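PDB 4RK1: ribose transcriptional regulator, which binds ribose in its sugar-binding domain and, as a member of the LacI family, probably represses transcription by binding regulatory DNA. Local coordinates for residues 223-226 with 231-234; 117-122 with 274-279; 65-70 with 81-86; 74-79 with 97-102; 29-34 with 238-243. One frame throughout, in Å; residues are numbered along the deposited sequence. Where two conformers were deposited one is given.

Contact 1. Residues 223-226 with 231-234; sequences DMCE and KLTT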
# COMPACT_ATOMS: atom_id res chain seq x y z
N ASP B 223 8.80 -3.83 -0.11
CA ASP B 223 9.85 -2.79 -0.26
C ASP B 223 10.23 -2.10 1.05
O ASP B 223 11.41 -1.83 1.29
CB ASP B 223 9.41 -1.71 -1.28
CG ASP B 223 9.51 -2.18 -2.72
OD1 ASP B 223 10.01 -3.29 -2.96
OD2 ASP B 223 9.06 -1.43 -3.61
N MSE B 224 9.24 -1.82 1.90
CA MSE B 224 9.46 -1.10 3.17
C MSE B 224 10.50 -1.72 4.07
O MSE B 224 11.11 -1.01 4.90
CB MSE B 224 8.12 -0.92 3.88
CG MSE B 224 8.14 0.09 5.03
SE MSE B 224 8.32 1.94 4.33
CE MSE B 224 9.12 2.83 5.89
N CYS B 225 10.74 -3.03 3.93
CA CYS B 225 11.79 -3.73 4.72
C CYS B 225 13.15 -3.04 4.66
O CYS B 225 13.93 -3.09 5.61
CB CYS B 225 11.95 -5.16 4.23
SG CYS B 225 10.60 -6.28 4.65
N GLU B 226 13.44 -2.41 3.53
CA GLU B 226 14.73 -1.75 3.32
C GLU B 226 14.76 -0.29 3.77
O GLU B 226 15.80 0.35 3.71
CB GLU B 226 15.13 -1.87 1.84
CG GLU B 226 15.37 -3.31 1.43
CD GLU B 226 16.20 -3.47 0.18
OE1 GLU B 226 15.93 -2.77 -0.82
OE2 GLU B 226 17.13 -4.30 0.20
N LYS B 231 17.13 -2.61 9.04
CA LYS B 231 16.47 -3.26 7.93
C LYS B 231 16.04 -4.67 8.33
O LYS B 231 16.77 -5.40 9.00
CB LYS B 231 17.36 -3.31 6.71
CG LYS B 231 17.70 -1.95 6.10
CD LYS B 231 18.75 -2.15 5.02
CE LYS B 231 18.80 -1.04 3.99
NZ LYS B 231 19.00 0.30 4.57
N LEU B 232 14.83 -5.03 7.90
CA LEU B 232 14.18 -6.24 8.36
C LEU B 232 14.63 -7.47 7.61
O LEU B 232 14.55 -7.55 6.38
CB LEU B 232 12.66 -6.08 8.25
CG LEU B 232 11.78 -7.26 8.69
CD1 LEU B 232 12.00 -7.61 10.16
CD2 LEU B 232 10.32 -6.93 8.46
N THR B 233 15.10 -8.44 8.38
CA THR B 233 15.38 -9.77 7.91
C THR B 233 14.05 -10.45 7.69
O THR B 233 13.15 -10.35 8.53
CB THR B 233 16.25 -10.50 8.95
OG1 THR B 233 17.54 -9.88 8.96
CG2 THR B 233 16.38 -11.98 8.66
N THR B 234 13.90 -11.13 6.56
CA THR B 234 12.59 -11.63 6.16
C THR B 234 12.69 -12.76 5.13
O THR B 234 13.75 -12.99 4.56
CB THR B 234 11.74 -10.46 5.59
OG1 THR B 234 10.39 -10.89 5.37
CG2 THR B 234 12.32 -9.91 4.28
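The carbonyl oxygen of Cys-225 receives the backbone N-H of Leu-232, with Leu-232 N 3.1 Å from Cys-225 O and an angle of 163° at the hydrogen. The same oxygen is approached by a carbon donor, Lys-231 CA lying 3.4 Å from Cys-225 O, and the CB of Lys-231 packs beside it. The short 3-10 turn 223-226 is thereby tied by its backbone to the chain entering strand 233-236, a local closure in the C-terminal subdomain of the LacI-type sugar-binding fold.

On the buried side the sulfur of Cys-225 touches two methyl groups that reach it from roughly perpendicular directions: Cys-225 SG is 3.9 Å from Leu-232 CD2 and 4.0 Å from Thr-234 CG2. The hydroxyl of Thr-234 stands anti to its backbone N (chi1 -171°) and bonds to Asp-193, which leaves the methyl to face the sulfur.

Lys-231 extends along the outer side and bends at its last torsion, bringing NZ 3.3 Å from Glu-226 O, a weak bond. Its stronger partner is Glu-205 of the second subunit, in a salt bridge. The backbone bond satisfies buried N-H and C=O beside apolar contacts, while the lysine links the subunits.

Contact 2. Residues 117-122 with 274-279; sequences GMHLLS and FSTAPL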
# COMPACT_ATOMS: atom_id res chain seq x y z
N GLY B 117 12.45 -20.42 10.91
CA GLY B 117 12.77 -21.18 12.11
C GLY B 117 14.23 -21.55 12.21
O GLY B 117 14.85 -21.33 13.26
N MSE B 118 14.80 -22.07 11.13
CA MSE B 118 16.19 -22.53 11.14
C MSE B 118 17.14 -21.38 11.38
O MSE B 118 18.16 -21.53 12.06
CB MSE B 118 16.57 -23.29 9.86
CG MSE B 118 15.77 -24.57 9.64
SE MSE B 118 16.12 -25.98 10.99
CE MSE B 118 17.88 -26.50 10.26
N HIS B 119 16.80 -20.20 10.85
CA HIS B 119 17.62 -19.02 11.07
C HIS B 119 17.65 -18.59 12.55
O HIS B 119 18.73 -18.41 13.13
CB HIS B 119 17.13 -17.86 10.20
CG HIS B 119 17.89 -16.59 10.40
ND1 HIS B 119 19.20 -16.43 10.00
CD2 HIS B 119 17.54 -15.42 10.98
CE1 HIS B 119 19.62 -15.22 10.30
NE2 HIS B 119 18.63 -14.58 10.90
N LEU B 120 16.47 -18.43 13.15
CA LEU B 120 16.39 -18.06 14.56
C LEU B 120 17.05 -19.10 15.47
O LEU B 120 17.75 -18.75 16.42
CB LEU B 120 14.93 -17.84 14.99
CG LEU B 120 14.22 -16.58 14.46
CD1 LEU B 120 12.77 -16.54 14.90
CD2 LEU B 120 14.94 -15.31 14.89
N LEU B 121 16.82 -20.38 15.18
CA LEU B 121 17.40 -21.46 15.98
C LEU B 121 18.92 -21.54 15.81
O LEU B 121 19.62 -21.78 16.79
CB LEU B 121 16.75 -22.80 15.64
CG LEU B 121 15.27 -22.88 16.00
CD1 LEU B 121 14.56 -23.97 15.20
CD2 LEU B 121 15.07 -23.08 17.50
N SER B 122 19.44 -21.29 14.60
CA SER B 122 20.89 -21.26 14.40
C SER B 122 21.55 -20.17 15.22
O SER B 122 22.73 -20.27 15.57
CB SER B 122 21.24 -21.04 12.93
OG SER B 122 20.97 -19.71 12.54
N PHE B 274 19.32 -7.02 9.19
CA PHE B 274 19.95 -6.59 10.44
C PHE B 274 19.05 -6.60 11.65
O PHE B 274 19.38 -6.01 12.68
CB PHE B 274 20.55 -5.20 10.21
CG PHE B 274 21.71 -5.23 9.25
CD1 PHE B 274 22.96 -5.66 9.68
CD2 PHE B 274 21.54 -4.87 7.92
CE1 PHE B 274 24.03 -5.72 8.79
CE2 PHE B 274 22.61 -4.92 7.03
CZ PHE B 274 23.86 -5.34 7.47
N SER B 275 17.94 -7.34 11.56
CA SER B 275 16.96 -7.40 12.63
C SER B 275 17.09 -8.66 13.47
O SER B 275 16.29 -8.89 14.37
CB SER B 275 15.54 -7.29 12.08
OG SER B 275 15.23 -8.35 11.20
N THR B 276 18.11 -9.48 13.19
CA THR B 276 18.40 -10.65 14.03
C THR B 276 19.85 -10.65 14.47
O THR B 276 20.71 -10.09 13.79
CB THR B 276 18.11 -12.00 13.32
OG1 THR B 276 19.05 -12.22 12.26
CG2 THR B 276 16.70 -12.02 12.77
N ALA B 277 20.12 -11.32 15.58
CA ALA B 277 21.49 -11.49 16.06
C ALA B 277 21.62 -12.73 16.97
O ALA B 277 20.62 -13.20 17.52
CB ALA B 277 21.95 -10.24 16.80
N PRO B 278 22.85 -13.27 17.11
CA PRO B 278 23.04 -14.40 18.01
C PRO B 278 22.60 -14.06 19.42
O PRO B 278 22.85 -12.95 19.88
CB PRO B 278 24.56 -14.62 18.00
CG PRO B 278 25.03 -14.02 16.72
CD PRO B 278 24.11 -12.86 16.46
N LEU B 279 21.95 -15.00 20.10
CA LEU B 279 21.56 -14.80 21.50
C LEU B 279 22.82 -14.75 22.37
O LEU B 279 23.71 -15.58 22.23
CB LEU B 279 20.65 -15.92 21.97
CG LEU B 279 20.10 -15.83 23.39
CD1 LEU B 279 19.25 -14.59 23.58
CD2 LEU B 279 19.29 -17.08 23.73
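Two first torsions aim the polar groups of His-119 and Thr-276 at one another. With chi1 at 178°, the imidazole of His-119 extends trans to the backbone nitrogen and leaves the helix for the chain 274-279. At Thr-276, chi1 of 69° sets OG1 between the backbone N and the carbonyl carbon, while CG2 lies beside the nitrogen. The two side chains come from opposite directions, and the hydroxyl arrives at the edge of the ring, in its plane. His-119 NE2 and Thr-276 OG1 are 2.8 Å apart, and either may be the donor in this hydrogen bond. The in-plane approach matches the direction in which an imidazole nitrogen donates or accepts a hydrogen bond. The threonine methyl also comes near the ring, with Thr-276 CG2 3.7 Å from His-119 NE2.

The bond lies within the C-terminal subdomain of the periplasmic-binding-protein-like fold of the LacI family and fastens the irregular tail after strand 263-271 to the last turns of helix 109-122. Phe-270, near the end of that strand, meets the His-119 ring with the planes at about 45°.

A looser apolar touch accompanies the polar one, Leu-120 CD2 lying 4.3 Å from Thr-276 CG2. Leu-120 otherwise packs on Ser-215 and Ile-217 of strand 215-218, and Thr-276 also touches Ser-215. In the final turn of the helix, the hydroxyl of Ser-122 returns to the main chain, Ser-122 OG donating to His-119 O at 2.7 Å.

Contact 3. Residues 65-70 with 81-86; sequences DGFIIA and ENLKKQ
Strand 66-69 runs beneath helix 76-84, and its extended backbone turns the side chains of Phe-67 and Ile-69, two residues apart, to the face on which Leu-83 descends. These elements open a beta-alpha-beta unit, completed by strand 90-93, in the N-terminal half of the LacI-type sugar-binding fold. In such a unit the helix of the crossover packs on the sheet, and here one leucine carries the packing between the two segments.

Of the two methyls of Leu-83, CD2 meets Phe-67 alone, whereas CD1 is shared between the same ring and Ile-69. Leu-83 CD2 comes obliquely to the ring, beside the bond between CD1 and CE1, and lies 3.3 Å from Phe-67 CE1, which marks close packing. The other branch, CD1, also reaches Ile-69, and these two side chains meet tip to tip. The Leu-83 chi1 of -54° places CG opposite the carbonyl carbon, from where the fork can divide between the two strand residues.

Phe-90 of strand 90-93 touches both Ile-69 and Leu-83, and Thr-60 of helix 55-61 also packs on Leu-83, so the contact belongs to a buried layer between helices and sheet. On the outer side of the helix, Lys-85 NZ forms a salt bridge with Glu-81 OE1 at 3.0 Å, one turn back. In the interior, the aliphatic tips of the second pair meet with Ile-69 CD1 4.0 Å from Leu-83 CD1.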
# COMPACT_ATOMS: atom_id res chain seq x y z
N ASP B 65 -13.99 -10.60 -18.06
CA ASP B 65 -13.59 -11.71 -18.95
C ASP B 65 -12.95 -12.87 -18.20
O ASP B 65 -13.11 -14.03 -18.57
CB ASP B 65 -12.61 -11.21 -20.02
CG ASP B 65 -12.56 -12.12 -21.25
OD1 ASP B 65 -13.61 -12.58 -21.72
OD2 ASP B 65 -11.44 -12.36 -21.77
N GLY B 66 -12.21 -12.56 -17.15
CA GLY B 66 -11.49 -13.58 -16.38
C GLY B 66 -11.12 -13.00 -15.04
O GLY B 66 -11.16 -11.79 -14.87
N PHE B 67 -10.77 -13.87 -14.09
CA PHE B 67 -10.48 -13.45 -12.73
C PHE B 67 -9.20 -14.05 -12.18
O PHE B 67 -8.81 -15.15 -12.52
CB PHE B 67 -11.62 -13.82 -11.79
CG PHE B 67 -12.90 -13.13 -12.11
CD1 PHE B 67 -13.72 -13.59 -13.14
CD2 PHE B 67 -13.29 -12.00 -11.40
CE1 PHE B 67 -14.91 -12.94 -13.44
CE2 PHE B 67 -14.48 -11.35 -11.71
CZ PHE B 67 -15.29 -11.83 -12.72
N ILE B 68 -8.54 -13.29 -11.30
CA ILE B 68 -7.42 -13.77 -10.54
C ILE B 68 -7.80 -13.58 -9.08
O ILE B 68 -8.05 -12.46 -8.64
CB ILE B 68 -6.15 -13.00 -10.89
CG1 ILE B 68 -5.85 -13.17 -12.38
CG2 ILE B 68 -4.99 -13.47 -10.03
CD1 ILE B 68 -4.76 -12.25 -12.91
N ILE B 69 -7.85 -14.68 -8.35
CA ILE B 69 -8.50 -14.75 -7.06
C ILE B 69 -7.50 -15.16 -6.00
O ILE B 69 -7.04 -16.31 -5.98
CB ILE B 69 -9.67 -15.77 -7.09
CG1 ILE B 69 -10.65 -15.40 -8.22
CG2 ILE B 69 -10.38 -15.81 -5.74
CD1 ILE B 69 -11.78 -16.39 -8.41
N ALA B 70 -7.16 -14.22 -5.12
CA ALA B 70 -6.17 -14.42 -4.08
C ALA B 70 -6.80 -14.50 -2.68
O ALA B 70 -6.08 -14.70 -1.70
CB ALA B 70 -5.15 -13.30 -4.12
N GLU B 81 -21.42 -20.89 -9.68
CA GLU B 81 -22.64 -20.22 -10.12
C GLU B 81 -22.36 -19.13 -11.15
O GLU B 81 -23.15 -18.93 -12.06
CB GLU B 81 -23.39 -19.64 -8.91
CG GLU B 81 -24.65 -18.86 -9.25
CD GLU B 81 -25.69 -19.69 -9.98
OE1 GLU B 81 -25.79 -20.90 -9.69
OE2 GLU B 81 -26.41 -19.14 -10.83
N ASN B 82 -21.24 -18.44 -11.00
CA ASN B 82 -20.97 -17.28 -11.84
C ASN B 82 -19.88 -17.51 -12.88
O ASN B 82 -20.12 -17.32 -14.08
CB ASN B 82 -20.63 -16.09 -10.93
CG ASN B 82 -21.79 -15.71 -10.03
OD1 ASN B 82 -22.81 -15.20 -10.50
ND2 ASN B 82 -21.67 -15.97 -8.73
N LEU B 83 -18.70 -17.92 -12.45
CA LEU B 83 -17.58 -18.03 -13.40
C LEU B 83 -17.73 -19.24 -14.34
O LEU B 83 -17.58 -19.11 -15.57
CB LEU B 83 -16.25 -18.08 -12.66
CG LEU B 83 -15.95 -16.95 -11.67
CD1 LEU B 83 -14.46 -16.94 -11.31
CD2 LEU B 83 -16.39 -15.60 -12.19
N LYS B 84 -18.01 -20.40 -13.77
CA LYS B 84 -18.07 -21.62 -14.56
C LYS B 84 -19.29 -21.62 -15.47
O LYS B 84 -19.17 -21.87 -16.68
CB LYS B 84 -18.04 -22.84 -13.64
CG LYS B 84 -16.69 -23.00 -12.96
CD LYS B 84 -16.51 -24.33 -12.27
CE LYS B 84 -15.09 -24.41 -11.71
NZ LYS B 84 -14.83 -25.67 -10.98
N LYS B 85 -20.46 -21.29 -14.93
CA LYS B 85 -21.66 -21.16 -15.76
C LYS B 85 -21.47 -20.20 -16.92
O LYS B 85 -21.99 -20.46 -18.00
CB LYS B 85 -22.86 -20.72 -14.93
CG LYS B 85 -23.43 -21.81 -14.05
CD LYS B 85 -24.81 -21.43 -13.54
CE LYS B 85 -25.38 -22.53 -12.63
NZ LYS B 85 -26.77 -22.19 -12.20
N GLN B 86 -20.74 -19.10 -16.71
CA GLN B 86 -20.59 -18.09 -17.75
C GLN B 86 -19.28 -18.18 -18.51
O GLN B 86 -18.95 -17.26 -19.26
CB GLN B 86 -20.77 -16.68 -17.17
CG GLN B 86 -22.11 -16.47 -16.46
CD GLN B 86 -23.30 -16.71 -17.38
OE1 GLN B 86 -23.25 -16.43 -18.57
NE2 GLN B 86 -24.37 -17.25 -16.82

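Contact 4. Residues 74-79 with 97-102; sequences VSTDAI and KSEGFS
Thr-76 and Glu-99 form the tight part of this contact, with Thr-76 OG1 donating to Glu-99 OE2 at 2.7 Å. The hydroxyl reaches the carboxylate on its syn lone pair, the side of the other oxygen, while the threonine methyl lies 3.7 Å from Glu-99 OE1 (Thr-76 CG2 to OE1). A bend at chi2 (-73°) folds the Glu-99 chain back so that its CG and OE2 also rest on an apolar neighbour, Ile-79 CD1 being 4.0 Å from Glu-99 OE2. The same oxygen takes part in a salt bridge with Lys-96, so a hydroxyl and an ammonium group both hold it; the two would be expected to favour the ionised carboxylate.

In the LacI-type sugar-binding fold this pairing joins the start of helix 76-84 to the loop between strands 90-93 and 103-107. Ser-75 is the N-cap of that helix, Ser-75 OG accepting from Ala-78 N at 3.0 Å. Ile-79 and Glu-99 both pack on Phe-90, which continues the compact side toward the sheet. Beside the sheet, too, the loop bonds to itself, Ser-102 OG donating to Glu-99 O from above the carbonyl plane.

The solvent side is looser. Lys-97 is deposited in two conformers; in one of them it crosses Thr-76 at about a right angle with its CE near the threonine OG1, a touch that remains doubtful.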
# COMPACT_ATOMS: atom_id res chain seq x y z
N VAL B 74 -14.01 -15.67 -1.52
CA VAL B 74 -14.76 -16.08 -2.70
C VAL B 74 -14.99 -17.59 -2.63
O VAL B 74 -14.04 -18.36 -2.71
CB VAL B 74 -13.98 -15.72 -3.99
CG1 VAL B 74 -14.64 -16.32 -5.22
CG2 VAL B 74 -13.88 -14.21 -4.13
N SER B 75 -16.25 -17.98 -2.48
CA SER B 75 -16.61 -19.38 -2.26
C SER B 75 -16.62 -20.21 -3.54
O SER B 75 -16.75 -19.68 -4.65
CB SER B 75 -18.00 -19.46 -1.63
OG SER B 75 -18.98 -18.99 -2.54
N THR B 76 -16.52 -21.52 -3.36
CA THR B 76 -16.68 -22.48 -4.44
C THR B 76 -18.04 -22.30 -5.13
O THR B 76 -18.12 -22.28 -6.36
CB THR B 76 -16.52 -23.91 -3.89
OG1 THR B 76 -15.18 -24.07 -3.44
CG2 THR B 76 -16.83 -24.96 -4.96
N ASP B 77 -19.11 -22.16 -4.34
CA ASP B 77 -20.46 -21.96 -4.89
C ASP B 77 -20.54 -20.72 -5.77
O ASP B 77 -21.10 -20.76 -6.86
CB ASP B 77 -21.50 -21.85 -3.77
CG ASP B 77 -21.74 -23.17 -3.04
OD1 ASP B 77 -21.44 -24.25 -3.60
OD2 ASP B 77 -22.24 -23.13 -1.89
N ALA B 78 -19.98 -19.61 -5.29
CA ALA B 78 -19.98 -18.37 -6.07
C ALA B 78 -19.20 -18.54 -7.37
O ALA B 78 -19.58 -17.99 -8.40
CB ALA B 78 -19.42 -17.22 -5.24
N ILE B 79 -18.10 -19.29 -7.32
CA ILE B 79 -17.31 -19.55 -8.53
C ILE B 79 -18.09 -20.40 -9.53
O ILE B 79 -18.16 -20.08 -10.72
CB ILE B 79 -15.95 -20.20 -8.18
CG1 ILE B 79 -15.05 -19.15 -7.51
CG2 ILE B 79 -15.27 -20.74 -9.44
CD1 ILE B 79 -13.82 -19.73 -6.85
N LYS B 97 -8.09 -21.46 -1.94
CA LYS B 97 -7.87 -22.89 -2.16
C LYS B 97 -8.06 -23.26 -3.63
O LYS B 97 -8.75 -22.56 -4.36
CB LYS B 97 -8.81 -23.75 -1.30
CG LYS B 97 -10.27 -23.73 -1.72
CD LYS B 97 -11.02 -24.96 -1.22
CE LYS B 97 -12.43 -24.99 -1.77
NZ LYS B 97 -12.97 -26.38 -1.90
N SER B 98 -7.45 -24.36 -4.03
CA SER B 98 -7.55 -24.83 -5.41
C SER B 98 -8.99 -25.19 -5.79
O SER B 98 -9.81 -25.49 -4.93
CB SER B 98 -6.58 -26.00 -5.65
OG SER B 98 -5.26 -25.50 -5.81
N GLU B 99 -9.27 -25.08 -7.08
CA GLU B 99 -10.60 -25.32 -7.62
C GLU B 99 -10.42 -26.11 -8.90
O GLU B 99 -9.45 -25.89 -9.63
CB GLU B 99 -11.30 -23.99 -7.96
CG GLU B 99 -11.65 -23.12 -6.77
CD GLU B 99 -12.83 -23.65 -5.96
OE1 GLU B 99 -13.48 -24.61 -6.40
OE2 GLU B 99 -13.10 -23.09 -4.88
N GLY B 100 -11.34 -27.03 -9.18
CA GLY B 100 -11.33 -27.76 -10.44
C GLY B 100 -11.43 -26.83 -11.63
O GLY B 100 -12.17 -25.84 -11.61
N PHE B 101 -10.68 -27.15 -12.68
CA PHE B 101 -10.68 -26.41 -13.92
C PHE B 101 -10.28 -24.95 -13.71
O PHE B 101 -10.90 -24.01 -14.24
CB PHE B 101 -12.02 -26.54 -14.65
CG PHE B 101 -12.35 -27.95 -15.09
CD1 PHE B 101 -11.36 -28.79 -15.59
CD2 PHE B 101 -13.65 -28.42 -15.02
CE1 PHE B 101 -11.67 -30.08 -16.00
CE2 PHE B 101 -13.97 -29.71 -15.43
CZ PHE B 101 -12.97 -30.53 -15.92
N SER B 102 -9.22 -24.78 -12.93
CA SER B 102 -8.53 -23.50 -12.80
C SER B 102 -7.05 -23.79 -12.74
O SER B 102 -6.63 -24.90 -12.40
CB SER B 102 -8.97 -22.78 -11.53
OG SER B 102 -8.59 -23.49 -10.36

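Contact 5. Residues 29-34 with 238-243; sequences IEDILY and PIFELG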
# COMPACT_ATOMS: atom_id res chain seq x y z
N ILE B 29 0.64 -8.23 -12.10
CA ILE B 29 -0.47 -8.62 -12.97
C ILE B 29 -0.65 -7.60 -14.10
O ILE B 29 -0.66 -7.98 -15.28
CB ILE B 29 -1.78 -8.76 -12.18
CG1 ILE B 29 -1.70 -9.98 -11.25
CG2 ILE B 29 -2.97 -8.89 -13.12
CD1 ILE B 29 -2.75 -9.99 -10.16
N GLU B 30 -0.75 -6.33 -13.73
CA GLU B 30 -0.94 -5.23 -14.70
C GLU B 30 0.18 -5.19 -15.73
O GLU B 30 -0.07 -4.91 -16.91
CB GLU B 30 -0.99 -3.88 -13.99
CG GLU B 30 -2.25 -3.64 -13.19
CD GLU B 30 -2.16 -2.40 -12.34
OE1 GLU B 30 -1.04 -1.87 -12.15
OE2 GLU B 30 -3.21 -1.95 -11.85
N ASP B 31 1.40 -5.45 -15.28
CA ASP B 31 2.58 -5.46 -16.14
C ASP B 31 2.40 -6.39 -17.34
O ASP B 31 2.83 -6.07 -18.44
CB ASP B 31 3.80 -5.91 -15.34
CG ASP B 31 5.08 -5.92 -16.17
OD1 ASP B 31 5.58 -4.84 -16.52
OD2 ASP B 31 5.59 -7.01 -16.46
N ILE B 32 1.78 -7.54 -17.11
CA ILE B 32 1.55 -8.50 -18.17
C ILE B 32 0.29 -8.18 -18.96
O ILE B 32 0.29 -8.20 -20.19
CB ILE B 32 1.45 -9.93 -17.57
CG1 ILE B 32 2.76 -10.32 -16.88
CG2 ILE B 32 1.04 -10.93 -18.64
CD1 ILE B 32 4.01 -10.24 -17.74
N LEU B 33 -0.81 -7.88 -18.26
CA LEU B 33 -2.09 -7.68 -18.93
C LEU B 33 -2.10 -6.43 -19.81
O LEU B 33 -2.70 -6.44 -20.89
CB LEU B 33 -3.23 -7.62 -17.92
CG LEU B 33 -3.48 -8.91 -17.12
CD1 LEU B 33 -4.74 -8.77 -16.28
CD2 LEU B 33 -3.58 -10.12 -18.03
N TYR B 34 -1.44 -5.37 -19.36
CA TYR B 34 -1.32 -4.11 -20.11
C TYR B 34 -0.80 -4.34 -21.53
O TYR B 34 -1.29 -3.74 -22.48
CB TYR B 34 -0.39 -3.13 -19.38
CG TYR B 34 -0.05 -1.86 -20.14
CD1 TYR B 34 -0.94 -0.79 -20.19
CD2 TYR B 34 1.18 -1.72 -20.78
CE1 TYR B 34 -0.63 0.37 -20.88
CE2 TYR B 34 1.50 -0.56 -21.47
CZ TYR B 34 0.59 0.48 -21.52
OH TYR B 34 0.91 1.63 -22.20
N PRO B 238 8.49 -13.93 -4.19
CA PRO B 238 8.73 -13.18 -5.42
C PRO B 238 7.41 -12.53 -5.87
O PRO B 238 6.72 -13.03 -6.76
CB PRO B 238 9.19 -14.27 -6.40
CG PRO B 238 8.45 -15.49 -5.95
CD PRO B 238 8.32 -15.37 -4.44
N ILE B 239 7.08 -11.41 -5.24
CA ILE B 239 5.71 -10.88 -5.24
C ILE B 239 5.29 -10.42 -6.63
O ILE B 239 4.24 -10.80 -7.15
CB ILE B 239 5.53 -9.68 -4.29
CG1 ILE B 239 6.05 -10.00 -2.88
CG2 ILE B 239 4.05 -9.28 -4.21
CD1 ILE B 239 6.22 -8.78 -2.01
N PHE B 240 6.13 -9.58 -7.23
CA PHE B 240 5.85 -9.03 -8.55
C PHE B 240 5.75 -10.16 -9.57
O PHE B 240 4.83 -10.19 -10.39
CB PHE B 240 6.96 -8.03 -8.92
CG PHE B 240 6.73 -7.30 -10.22
CD1 PHE B 240 5.92 -6.19 -10.28
CD2 PHE B 240 7.38 -7.71 -11.38
CE1 PHE B 240 5.74 -5.49 -11.46
CE2 PHE B 240 7.19 -7.03 -12.58
CZ PHE B 240 6.37 -5.92 -12.62
N GLU B 241 6.69 -11.11 -9.50
CA GLU B 241 6.72 -12.26 -10.41
C GLU B 241 5.52 -13.16 -10.24
O GLU B 241 5.04 -13.73 -11.21
CB GLU B 241 7.99 -13.10 -10.20
CG GLU B 241 8.20 -14.21 -11.23
CD GLU B 241 9.34 -15.16 -10.89
OE1 GLU B 241 10.09 -14.89 -9.93
OE2 GLU B 241 9.49 -16.18 -11.58
N LEU B 242 5.06 -13.31 -9.00
CA LEU B 242 3.83 -14.04 -8.69
C LEU B 242 2.65 -13.43 -9.44
O LEU B 242 1.85 -14.14 -10.05
CB LEU B 242 3.59 -14.03 -7.18
CG LEU B 242 2.31 -14.66 -6.64
CD1 LEU B 242 2.26 -16.14 -7.00
CD2 LEU B 242 2.24 -14.47 -5.14
N GLY B 243 2.56 -12.11 -9.41
CA GLY B 243 1.53 -11.41 -10.17
C GLY B 243 1.63 -11.61 -11.67
O GLY B 243 0.64 -11.92 -12.33
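Within segments 29-34 and 238-243, parts of helices 20-33 and 239-255, the backbones approach nearest at Ile-29 and Gly-243, their CA atoms 4.4 Å apart. In the LacI-type fold, whose chain passes between two subdomains, this is a meeting of distant sequence: a helix from the beginning of the N-terminal subdomain packs against one that enters it after the C-terminal strands. Glycine at this close approach brings the main chains together with no side chain between them. Gly-243 O is met by two carbons of Ile-29: its CA is 3.5 Å from that oxygen in a CA-H...O contact, and its CG1 is 3.2 Å from it. The same carbonyl accepts a hydrogen bond from Ser-246, so a polar partner accompanies the carbon contacts.

Away from Gly-243, Asp-31 and Phe-240 bring their side chains together at about a right angle. Phe-240 has CG trans to its nitrogen (chi1 -176°), which carries the ring from its own helix across to the aspartate. The carboxylate is turned 52° from the ring plane, and the meeting is oblique to the ring. The polar end of Asp-31 has a partner elsewhere, for OD2 accepts from Gln-244, the residue following Gly-243. The aspartate thus touches helix 239-255 through both its aliphatic carbon and its carboxylate.

Arg-27 also packs on Phe-240, and Ile-32 lies against Gln-244 and Ala-247, extending the helix pairing. The outermost ring carbon makes the nearest approach of the aromatic pair, Phe-240 CZ lying 3.7 Å from Asp-31 CB.

The five contacts sample both halves of a fold whose chain passes back and forth between them. Contacts 3 and 4 share helix 76-84, centres 9 Å apart, and alternate along the chain, both closing before contact 1 opens. Contact 5, in the same half, touches contact 3 through Ile-29 and Ile-68; its segments are 204 residues apart at their closest ends and span contacts 1, 3 and 4, while alternating with those of contact 2. Contacts 1 and 2 lie in the other half, centres 15 Å apart, where Thr-233 meets Ser-275. The late chain thus returns to early elements in both. Ribose lies between the halves, and contacts 1 and 5 both touch the second subunit.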